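Local coordinates for protein CyaB (Pseudomonas aeruginosa, PDB 3R5G) that probably converts ATP to cyclic AMP, this chain being the catalytic domain of a membrane-bound adenylyl cyclase, at residues Thr11-Asp16 with Val62-Gly67; Lys45-Tyr50 with Ile86-His91; Ile114-Cys119 with His158-Leu163. All coordinates share one frame; numbering follows the deposited sequence.

Overall arrangement
The chain runs through the catalytic domain of the nucleotide cyclase family, whose core has a ferredoxin-like order of strands and helices. Interaction 1 closes the first loop, bringing strand 61-66 back antiparallel to strand 6-18 after 45 intervening residues. Interaction 2 opens within that loop, on helix 29-50, and closes beyond it on helix 74-100; the two therefore cross, and touch where Phe13, Val64 and Phe66 meet Met88, Ala47 and Tyr50. Interaction 3 follows in series, joining the end of strand 109-116 to helix 158-164. It touches interaction 1 directly across neighbouring strands 6-18 and 109-116, where Thr11 OG1 and Thr116 OG1 probably hydrogen-bond and Val12 N meets Asn115 O, but does not touch interaction 2.

Interaction 1 of 3, residues Thr11-Asp16 with Val62-Gly67; sequences TVFFSD and VMVFFG
Two neighbouring central strands of the ferredoxin-like sheet meet here, 11-16 and 62-66 running antiparallel with axes 4.7 Å apart. Thr11 with Phe66, Phe13 with Val64 and Ser15 with Val62 form the hydrogen-bonded pairs, each joined by two N-H to O=C bonds. The straightest runs from Val64 N to Phe13 O (3.0 Å, 165°), whereas Phe13 N meets Val64 O at 2.8 Å almost along the C=O axis. The non-hydrogen-bonded pairs are Val12 with Phe65 and Phe14 with Met63, and CA-H groups fill in there: Met63 CA lies 3.3 Å from Phe13 O.

Phe14 and Met63 rise together from one face of the sheet, Phe14 CG anti to the carbonyl carbon (chi1 -74°). The Met63 chain, extended with CG anti to the backbone N, runs past the ring; its CG comes 3.5 Å from Phe14 CE2 and makes an off-centre CH-pi contact, while SD, 3.8 Å from that CE2, adds an oblique Met-aromatic one. Helix 137-148 covers this face at Val12 and Phe14. On the face of Thr11, Phe13 and Ser15, Val64 CG2 packs 4.1 Å from Phe13 CD2, and Ser15 OG sits 3.4 Å from Val62 CB. Helix 74-100 covers Thr11 and Phe13 there.

Beta-branched and aromatic residues suit buried strands: backbone bonds satisfy the paired peptide groups, leaving the largely apolar side chains to pack on these helices, and Phe65 on strand 53-58.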
loop_
_atom_site.group_PDB
_atom_site.type_symbol
_atom_site.label_atom_id
_atom_site.label_comp_id
_atom_site.label_asym_id
_atom_site.label_seq_id
_atom_site.Cartn_x
_atom_site.Cartn_y
_atom_site.Cartn_z
ATOM N N THR A 11 2.868 2.960 17.719
ATOM C CA THR A 11 3.944 2.217 16.998
ATOM C C THR A 11 3.246 1.532 15.849
ATOM O O THR A 11 2.251 0.786 16.010
ATOM C CB THR A 11 4.718 1.315 17.950
ATOM O OG1 THR A 11 5.422 2.101 18.902
ATOM C CG2 THR A 11 5.822 0.503 17.129
ATOM N N VAL A 12 3.808 1.716 14.674
ATOM C CA VAL A 12 3.244 1.240 13.412
ATOM C C VAL A 12 4.169 0.246 12.726
ATOM O O VAL A 12 5.392 0.495 12.693
ATOM C CB VAL A 12 2.975 2.415 12.380
ATOM C CG1 VAL A 12 2.433 1.911 11.083
ATOM C CG2 VAL A 12 2.105 3.508 13.064
ATOM N N PHE A 13 3.644 -0.906 12.306
ATOM C CA PHE A 13 4.414 -2.037 11.796
ATOM C C PHE A 13 3.910 -2.336 10.393
ATOM O O PHE A 13 2.677 -2.409 10.147
ATOM C CB PHE A 13 4.067 -3.236 12.738
ATOM C CG PHE A 13 4.503 -4.530 12.196
ATOM C CD1 PHE A 13 5.724 -5.087 12.664
ATOM C CD2 PHE A 13 3.751 -5.238 11.221
ATOM C CE1 PHE A 13 6.132 -6.340 12.199
ATOM C CE2 PHE A 13 4.208 -6.538 10.724
ATOM C CZ PHE A 13 5.399 -7.083 11.212
ATOM N N PHE A 14 4.867 -2.494 9.456
ATOM C CA PHE A 14 4.586 -3.029 8.174
ATOM C C PHE A 14 5.451 -4.196 7.865
ATOM O O PHE A 14 6.644 -4.177 8.217
ATOM C CB PHE A 14 4.854 -1.989 7.018
ATOM C CG PHE A 14 3.815 -0.888 6.908
ATOM C CD1 PHE A 14 3.881 0.202 7.689
ATOM C CD2 PHE A 14 2.717 -1.033 6.031
ATOM C CE1 PHE A 14 2.969 1.259 7.541
ATOM C CE2 PHE A 14 1.724 -0.039 5.985
ATOM C CZ PHE A 14 1.906 1.147 6.688
ATOM N N SER A 15 4.931 -5.160 7.155
ATOM C CA SER A 15 5.792 -6.262 6.677
ATOM C C SER A 15 5.400 -6.716 5.309
ATOM O O SER A 15 4.285 -6.481 4.867
ATOM C CB SER A 15 5.729 -7.444 7.607
ATOM O OG SER A 15 4.387 -8.040 7.617
ATOM N N ASP A 16 6.322 -7.382 4.611
ATOM C CA ASP A 16 5.918 -8.103 3.423
ATOM C C ASP A 16 6.813 -9.323 3.257
ATOM O O ASP A 16 7.792 -9.505 4.038
ATOM C CB ASP A 16 5.965 -7.217 2.154
ATOM C CG ASP A 16 7.358 -6.819 1.738
ATOM O OD1 ASP A 16 8.234 -7.648 1.544
ATOM O OD2 ASP A 16 7.580 -5.597 1.627
ATOM N N VAL A 62 1.323 -6.739 5.421
ATOM C CA VAL A 62 0.546 -6.667 6.638
ATOM C C VAL A 62 0.831 -5.359 7.375
ATOM O O VAL A 62 1.977 -4.938 7.508
ATOM C CB VAL A 62 0.987 -7.765 7.571
ATOM C CG1 VAL A 62 0.461 -7.678 8.977
ATOM C CG2 VAL A 62 0.652 -9.166 7.003
ATOM N N MET A 63 -0.167 -4.617 7.845
ATOM C CA MET A 63 -0.036 -3.383 8.572
ATOM C C MET A 63 -0.711 -3.581 9.929
ATOM O O MET A 63 -1.879 -4.035 9.954
ATOM C CB MET A 63 -0.780 -2.341 7.768
ATOM C CG MET A 63 -0.721 -1.038 8.333
ATOM S SD MET A 63 -1.785 0.145 7.353
ATOM C CE MET A 63 -1.707 1.479 8.518
ATOM N N VAL A 64 -0.011 -3.327 11.012
ATOM C CA VAL A 64 -0.502 -3.488 12.392
ATOM C C VAL A 64 -0.115 -2.256 13.142
ATOM O O VAL A 64 0.983 -1.694 12.872
ATOM C CB VAL A 64 0.091 -4.732 13.052
ATOM C CG1 VAL A 64 -0.398 -4.895 14.532
ATOM C CG2 VAL A 64 -0.140 -5.990 12.150
ATOM N N PHE A 65 -0.964 -1.741 14.034
ATOM C CA PHE A 65 -0.511 -0.673 14.873
ATOM C C PHE A 65 -0.794 -0.897 16.336
ATOM O O PHE A 65 -1.723 -1.689 16.670
ATOM C CB PHE A 65 -0.991 0.688 14.368
ATOM C CG PHE A 65 -2.509 0.800 14.280
ATOM C CD1 PHE A 65 -3.248 1.258 15.366
ATOM C CD2 PHE A 65 -3.117 0.553 13.100
ATOM C CE1 PHE A 65 -4.694 1.470 15.203
ATOM C CE2 PHE A 65 -4.547 0.740 12.902
ATOM C CZ PHE A 65 -5.318 1.165 13.997
ATOM N N PHE A 66 -0.041 -0.229 17.171
ATOM C CA PHE A 66 -0.190 -0.342 18.634
ATOM C C PHE A 66 -0.339 1.037 19.233
ATOM O O PHE A 66 0.331 1.991 18.840
ATOM C CB PHE A 66 1.060 -1.008 19.236
ATOM C CG PHE A 66 1.206 -2.435 18.884
ATOM C CD1 PHE A 66 0.965 -3.460 19.837
ATOM C CD2 PHE A 66 1.650 -2.816 17.591
ATOM C CE1 PHE A 66 1.173 -4.833 19.395
ATOM C CE2 PHE A 66 1.804 -4.139 17.186
ATOM C CZ PHE A 66 1.579 -5.129 18.059
ATOM N N GLY A 67 -1.234 1.173 20.175
ATOM C CA GLY A 67 -1.471 2.436 20.896
ATOM C C GLY A 67 -2.935 2.888 20.696
ATOM O O GLY A 67 -3.311 3.901 21.305
#

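Interaction 2 of 3, residues Lys45-Tyr50 with Ile86-His91; sequences KIALKY and IAMRKH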
loop_
_atom_site.group_PDB
_atom_site.type_symbol
_atom_site.label_atom_id
_atom_site.label_comp_id
_atom_site.label_asym_id
_atom_site.label_seq_id
_atom_site.Cartn_x
_atom_site.Cartn_y
_atom_site.Cartn_z
ATOM N N LYS A 45 -2.979 -14.270 13.862
ATOM C CA LYS A 45 -2.964 -14.825 15.163
ATOM C C LYS A 45 -1.820 -14.274 16.044
ATOM O O LYS A 45 -2.024 -13.992 17.185
ATOM C CB LYS A 45 -2.765 -16.336 15.061
ATOM C CG LYS A 45 -4.006 -17.045 14.429
ATOM C CD LYS A 45 -3.862 -18.502 14.604
ATOM C CE LYS A 45 -5.211 -19.124 14.234
ATOM N NZ LYS A 45 -5.153 -20.412 13.485
ATOM N N ILE A 46 -0.623 -14.122 15.438
ATOM C CA ILE A 46 0.453 -13.506 16.212
ATOM C C ILE A 46 0.216 -12.031 16.598
ATOM O O ILE A 46 0.428 -11.659 17.736
ATOM C CB ILE A 46 1.806 -13.652 15.448
ATOM C CG1 ILE A 46 2.094 -15.117 15.166
ATOM C CG2 ILE A 46 2.953 -12.981 16.272
ATOM C CD1 ILE A 46 3.279 -15.457 14.308
ATOM N N ALA A 47 -0.336 -11.234 15.674
ATOM C CA ALA A 47 -0.662 -9.869 16.013
ATOM C C ALA A 47 -1.707 -9.820 17.119
ATOM O O ALA A 47 -1.549 -9.023 18.028
ATOM C CB ALA A 47 -1.193 -9.120 14.773
ATOM N N LEU A 48 -2.736 -10.714 17.074
ATOM C CA LEU A 48 -3.735 -10.704 18.195
ATOM C C LEU A 48 -3.058 -11.021 19.554
ATOM O O LEU A 48 -3.282 -10.310 20.540
ATOM C CB LEU A 48 -4.901 -11.703 17.930
ATOM C CG LEU A 48 -5.943 -11.960 19.109
ATOM C CD1 LEU A 48 -6.926 -10.759 19.474
ATOM C CD2 LEU A 48 -6.768 -13.280 18.846
ATOM N N LYS A 49 -2.173 -12.031 19.550
ATOM C CA LYS A 49 -1.493 -12.461 20.763
ATOM C C LYS A 49 -0.699 -11.292 21.435
ATOM O O LYS A 49 -0.645 -11.098 22.643
ATOM C CB LYS A 49 -0.533 -13.592 20.436
ATOM C CG LYS A 49 0.385 -13.851 21.553
ATOM C CD LYS A 49 1.497 -14.800 21.087
ATOM C CE LYS A 49 1.269 -16.225 21.579
ATOM N NZ LYS A 49 1.782 -17.198 20.581
ATOM N N TYR A 50 -0.057 -10.473 20.579
ATOM C CA TYR A 50 0.691 -9.400 21.055
ATOM C C TYR A 50 -0.053 -8.090 21.305
ATOM O O TYR A 50 0.544 -7.120 21.790
ATOM C CB TYR A 50 1.863 -9.117 20.038
ATOM C CG TYR A 50 3.034 -10.085 20.299
ATOM C CD1 TYR A 50 4.045 -9.792 21.283
ATOM C CD2 TYR A 50 3.076 -11.338 19.602
ATOM C CE1 TYR A 50 5.039 -10.762 21.528
ATOM C CE2 TYR A 50 4.067 -12.282 19.894
ATOM C CZ TYR A 50 5.060 -11.928 20.820
ATOM O OH TYR A 50 6.001 -12.895 21.102
ATOM N N ILE A 86 9.591 -9.960 16.048
ATOM C CA ILE A 86 10.550 -11.021 16.355
ATOM C C ILE A 86 9.869 -12.398 16.239
ATOM O O ILE A 86 10.386 -13.354 15.630
ATOM C CB ILE A 86 11.199 -10.835 17.669
ATOM C CG1 ILE A 86 12.195 -9.633 17.603
ATOM C CG2 ILE A 86 11.885 -12.148 18.176
ATOM C CD1 ILE A 86 12.608 -9.109 18.992
ATOM N N ALA A 87 8.655 -12.443 16.848
ATOM C CA ALA A 87 7.920 -13.650 16.810
ATOM C C ALA A 87 7.477 -14.079 15.443
ATOM O O ALA A 87 7.439 -15.294 15.115
ATOM C CB ALA A 87 6.689 -13.482 17.769
ATOM N N MET A 88 7.055 -13.151 14.568
ATOM C CA MET A 88 6.680 -13.454 13.216
ATOM C C MET A 88 7.873 -13.969 12.445
ATOM O O MET A 88 7.703 -14.896 11.648
ATOM C CB MET A 88 6.102 -12.206 12.539
ATOM C CG MET A 88 4.742 -11.779 13.127
ATOM S SD MET A 88 4.246 -10.215 12.388
ATOM C CE MET A 88 2.488 -10.240 12.790
ATOM N N ARG A 89 9.032 -13.347 12.638
ATOM C CA ARG A 89 10.233 -13.811 11.897
ATOM C C ARG A 89 10.566 -15.239 12.339
ATOM O O ARG A 89 10.973 -16.069 11.441
ATOM C CB ARG A 89 11.349 -12.816 12.196
ATOM C CG ARG A 89 12.654 -13.214 11.527
ATOM C CD ARG A 89 13.681 -12.098 11.471
ATOM N NE ARG A 89 14.069 -11.768 12.840
ATOM C CZ ARG A 89 14.863 -10.703 13.149
ATOM N NH1 ARG A 89 15.318 -9.943 12.113
ATOM N NH2 ARG A 89 15.213 -10.420 14.384
ATOM N N LYS A 90 10.404 -15.564 13.644
ATOM C CA LYS A 90 10.649 -16.954 14.069
ATOM C C LYS A 90 9.620 -17.864 13.462
ATOM O O LYS A 90 9.955 -18.979 13.032
ATOM C CB LYS A 90 10.620 -17.098 15.579
ATOM C CG LYS A 90 11.720 -16.468 16.340
ATOM C CD LYS A 90 11.520 -16.582 17.810
ATOM C CE LYS A 90 12.652 -15.852 18.545
ATOM N NZ LYS A 90 12.442 -15.731 19.983
ATOM N N HIS A 91 8.373 -17.451 13.374
ATOM C CA HIS A 91 7.354 -18.366 12.874
ATOM C C HIS A 91 7.507 -18.581 11.386
ATOM O O HIS A 91 7.151 -19.622 10.817
ATOM C CB HIS A 91 5.975 -17.809 13.199
ATOM C CG HIS A 91 4.909 -18.825 13.043
ATOM N ND1 HIS A 91 4.836 -19.938 13.849
ATOM C CD2 HIS A 91 3.826 -18.838 12.234
ATOM C CE1 HIS A 91 3.769 -20.641 13.488
ATOM N NE2 HIS A 91 3.130 -19.985 12.524
#
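Ile46 points from helix 45-50 toward helix 86-91, and its branches divide the opposing surface between them. Its CB lies 4.2 Å from Met88 CG. CG2, anti to the backbone N, reaches that same Met88 CG at 3.8 Å and leans on Ala87 CB at 4.1 Å, so it settles between two consecutive residues. The other branch, CG1, stands anti to the carbonyl carbon (chi1 -57°) and is extended beyond, which carries CD1 out to His91, 3.7 Å from its CB and also near its ring.

Met88 comes from the other helix alongside Ile46, the two chains running counter to each other; its straight chain delivers CE to within 4.3 Å of Ala47 CB, a small residue that leaves room for the methyl. Ala87, equally small, lets Tyr50 come close: Tyr50 CE2 is 3.6 Å from Ala87 CB and Tyr50 OH 3.5 Å from it. The polar ends find partners elsewhere, Tyr50 OH in the carbonyl of Leu197 and His91 NE2 in Glu42. Between the two helical segments themselves there is apolar contact and no hydrogen bond.

The segment axes approach to 10.3 Å and run roughly antiparallel, at 149°. Such a pair of helices, each following one of the core strands and lying on the same face of the sheet, is characteristic of a ferredoxin-like fold, the core on which cyclase catalytic domains are built.

Interaction 3 of 3, residues Ile114-Cys119 with His158-Leu163; sequences INTGYC and HETYSL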
loop_
_atom_site.group_PDB
_atom_site.type_symbol
_atom_site.label_atom_id
_atom_site.label_comp_id
_atom_site.label_asym_id
_atom_site.label_seq_id
_atom_site.Cartn_x
_atom_site.Cartn_y
_atom_site.Cartn_z
ATOM N N ILE A 114 9.327 -0.603 11.342
ATOM C CA ILE A 114 8.536 -0.208 12.531
ATOM C C ILE A 114 8.942 1.192 12.847
ATOM O O ILE A 114 10.165 1.476 12.927
ATOM C CB ILE A 114 8.778 -1.191 13.688
ATOM C CG1 ILE A 114 8.439 -2.587 13.219
ATOM C CG2 ILE A 114 7.952 -0.744 14.887
ATOM C CD1 ILE A 114 8.775 -3.677 14.321
ATOM N N ASN A 115 7.978 2.067 13.142
ATOM C CA ASN A 115 8.291 3.400 13.575
ATOM C C ASN A 115 7.311 3.783 14.632
ATOM O O ASN A 115 6.167 3.287 14.639
ATOM C CB ASN A 115 8.164 4.353 12.357
ATOM C CG ASN A 115 8.358 5.827 12.723
ATOM O OD1 ASN A 115 9.345 6.179 13.399
ATOM N ND2 ASN A 115 7.398 6.663 12.357
ATOM N N THR A 116 7.617 4.711 15.486
ATOM C CA THR A 116 6.748 5.214 16.549
ATOM C C THR A 116 6.666 6.728 16.423
ATOM O O THR A 116 7.639 7.392 16.171
ATOM C CB THR A 116 7.387 4.919 17.873
ATOM O OG1 THR A 116 7.618 3.511 18.016
ATOM C CG2 THR A 116 6.552 5.469 19.122
ATOM N N GLY A 117 5.464 7.259 16.505
ATOM C CA GLY A 117 5.263 8.737 16.481
ATOM C C GLY A 117 3.778 9.031 16.409
ATOM O O GLY A 117 2.922 8.123 16.439
ATOM N N TYR A 118 3.472 10.353 16.434
ATOM C CA TYR A 118 2.062 10.748 16.408
ATOM C C TYR A 118 1.444 10.565 15.100
ATOM O O TYR A 118 1.963 10.971 14.058
ATOM C CB TYR A 118 1.988 12.258 16.858
ATOM C CG TYR A 118 2.201 12.354 18.361
ATOM C CD1 TYR A 118 1.118 12.197 19.292
ATOM C CD2 TYR A 118 3.439 12.612 18.904
ATOM C CE1 TYR A 118 1.321 12.233 20.696
ATOM C CE2 TYR A 118 3.603 12.699 20.276
ATOM C CZ TYR A 118 2.556 12.493 21.154
ATOM O OH TYR A 118 2.777 12.574 22.544
ATOM N N CYS A 119 0.270 9.921 15.104
ATOM C CA CYS A 119 -0.484 9.579 13.908
ATOM C C CYS A 119 -1.928 10.018 14.046
ATOM O O CYS A 119 -2.359 10.195 15.138
ATOM C CB CYS A 119 -0.524 8.040 13.709
ATOM S SG CYS A 119 1.115 7.293 13.453
ATOM N N HIS A 158 14.784 5.578 15.173
ATOM C CA HIS A 158 15.334 5.973 16.444
ATOM C C HIS A 158 14.319 6.202 17.551
ATOM O O HIS A 158 14.584 5.847 18.676
ATOM C CB HIS A 158 16.197 7.235 16.216
ATOM C CG HIS A 158 16.892 7.676 17.461
ATOM N ND1 HIS A 158 18.012 7.027 17.957
ATOM C CD2 HIS A 158 16.571 8.626 18.371
ATOM C CE1 HIS A 158 18.376 7.583 19.100
ATOM N NE2 HIS A 158 17.530 8.571 19.366
ATOM N N GLU A 159 13.155 6.778 17.203
ATOM C CA GLU A 159 12.108 6.917 18.197
ATOM C C GLU A 159 11.727 5.520 18.766
ATOM O O GLU A 159 11.542 5.420 19.975
ATOM C CB GLU A 159 10.883 7.602 17.553
ATOM C CG GLU A 159 9.893 8.053 18.631
ATOM C CD GLU A 159 10.413 9.295 19.431
ATOM O OE1 GLU A 159 11.331 10.007 18.954
ATOM O OE2 GLU A 159 9.901 9.516 20.560
ATOM N N THR A 160 11.576 4.517 17.897
ATOM C CA THR A 160 11.213 3.221 18.424
ATOM C C THR A 160 12.351 2.684 19.258
ATOM O O THR A 160 12.181 2.076 20.298
ATOM C CB THR A 160 10.870 2.297 17.258
ATOM O OG1 THR A 160 9.797 2.847 16.483
ATOM C CG2 THR A 160 10.455 0.907 17.749
ATOM N N TYR A 161 13.572 2.721 18.711
ATOM C CA TYR A 161 14.758 2.255 19.456
ATOM C C TYR A 161 14.819 2.861 20.824
ATOM O O TYR A 161 15.092 2.114 21.790
ATOM C CB TYR A 161 16.039 2.624 18.618
ATOM C CG TYR A 161 17.290 2.490 19.447
ATOM C CD1 TYR A 161 17.804 1.247 19.700
ATOM C CD2 TYR A 161 17.953 3.646 19.965
ATOM C CE1 TYR A 161 18.948 1.114 20.533
ATOM C CE2 TYR A 161 19.101 3.494 20.747
ATOM C CZ TYR A 161 19.580 2.244 20.990
ATOM O OH TYR A 161 20.655 2.065 21.819
ATOM N N SER A 162 14.584 4.175 20.919
ATOM C CA SER A 162 14.631 4.895 22.239
ATOM C C SER A 162 13.728 4.288 23.307
ATOM O O SER A 162 14.071 4.296 24.479
ATOM C CB SER A 162 14.269 6.376 22.090
ATOM O OG SER A 162 15.338 6.898 21.308
ATOM N N LEU A 163 12.577 3.789 22.865
ATOM C CA LEU A 163 11.621 3.157 23.698
ATOM C C LEU A 163 11.930 1.737 24.096
ATOM O O LEU A 163 11.595 1.327 25.211
ATOM C CB LEU A 163 10.221 3.212 23.058
ATOM C CG LEU A 163 9.693 4.646 22.964
ATOM C CD1 LEU A 163 8.491 4.694 22.081
ATOM C CD2 LEU A 163 9.332 5.173 24.390
#
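Two threonines meet at their hydroxyls where strand 114-116 passes helix 158-163 nearly at a right angle (79° between the short axes, 6.4 Å apart). Thr116 points toward the helix, while Thr160 leaves its own helix across the line to the strand, so the two side chains meet at a slant. Thr116 OG1 and Thr160 OG1 share a hydrogen bond of 2.7 Å whose proton may belong to either hydroxyl. Both residues hold OG1 anti to the carbonyl carbon, beside the backbone N, and CG2 anti to that N. Thr160 OG1 also lies 3.0 Å from Thr116 N, but the angle is too poor for a hydrogen bond. Thr116 OG1 is hydrogen-bonded in turn to Thr11 OG1, and Thr160 OG1 weakly to Ser157 OG, so the buried Thr11, Thr116 and Thr160 belong to a short chain of hydroxyls.

The methyls flank it. Leu163, one helical turn after Glu159, brings CD1 to 3.6 Å from Thr116 CG2. Thr160 CG2 comes to 4.1 Å from Ile114 CG2, those side chains lying roughly perpendicular. Threonine suits both places, since one branch can bond while the other packs. Glu159 is exposed and its chain bends at chi2, so CB and CG make the contact, CG 3.4 Å from Thr116 O. Gly117 turns the corner into the next strand with a nearly fully extended backbone (phi 173°, psi 178°), disfavoured for residues with a side chain.

The contact closes against helix 74-100, where Val82 touches both Ile114 and Thr160 and Ala78 touches Leu163. Strand 6-18 lies beside 109-116 through Thr11 and Val12, strand 154-157 runs parallel to 109-116 and leads directly into helix 158-164, and helix 137-148 packs on Asn115.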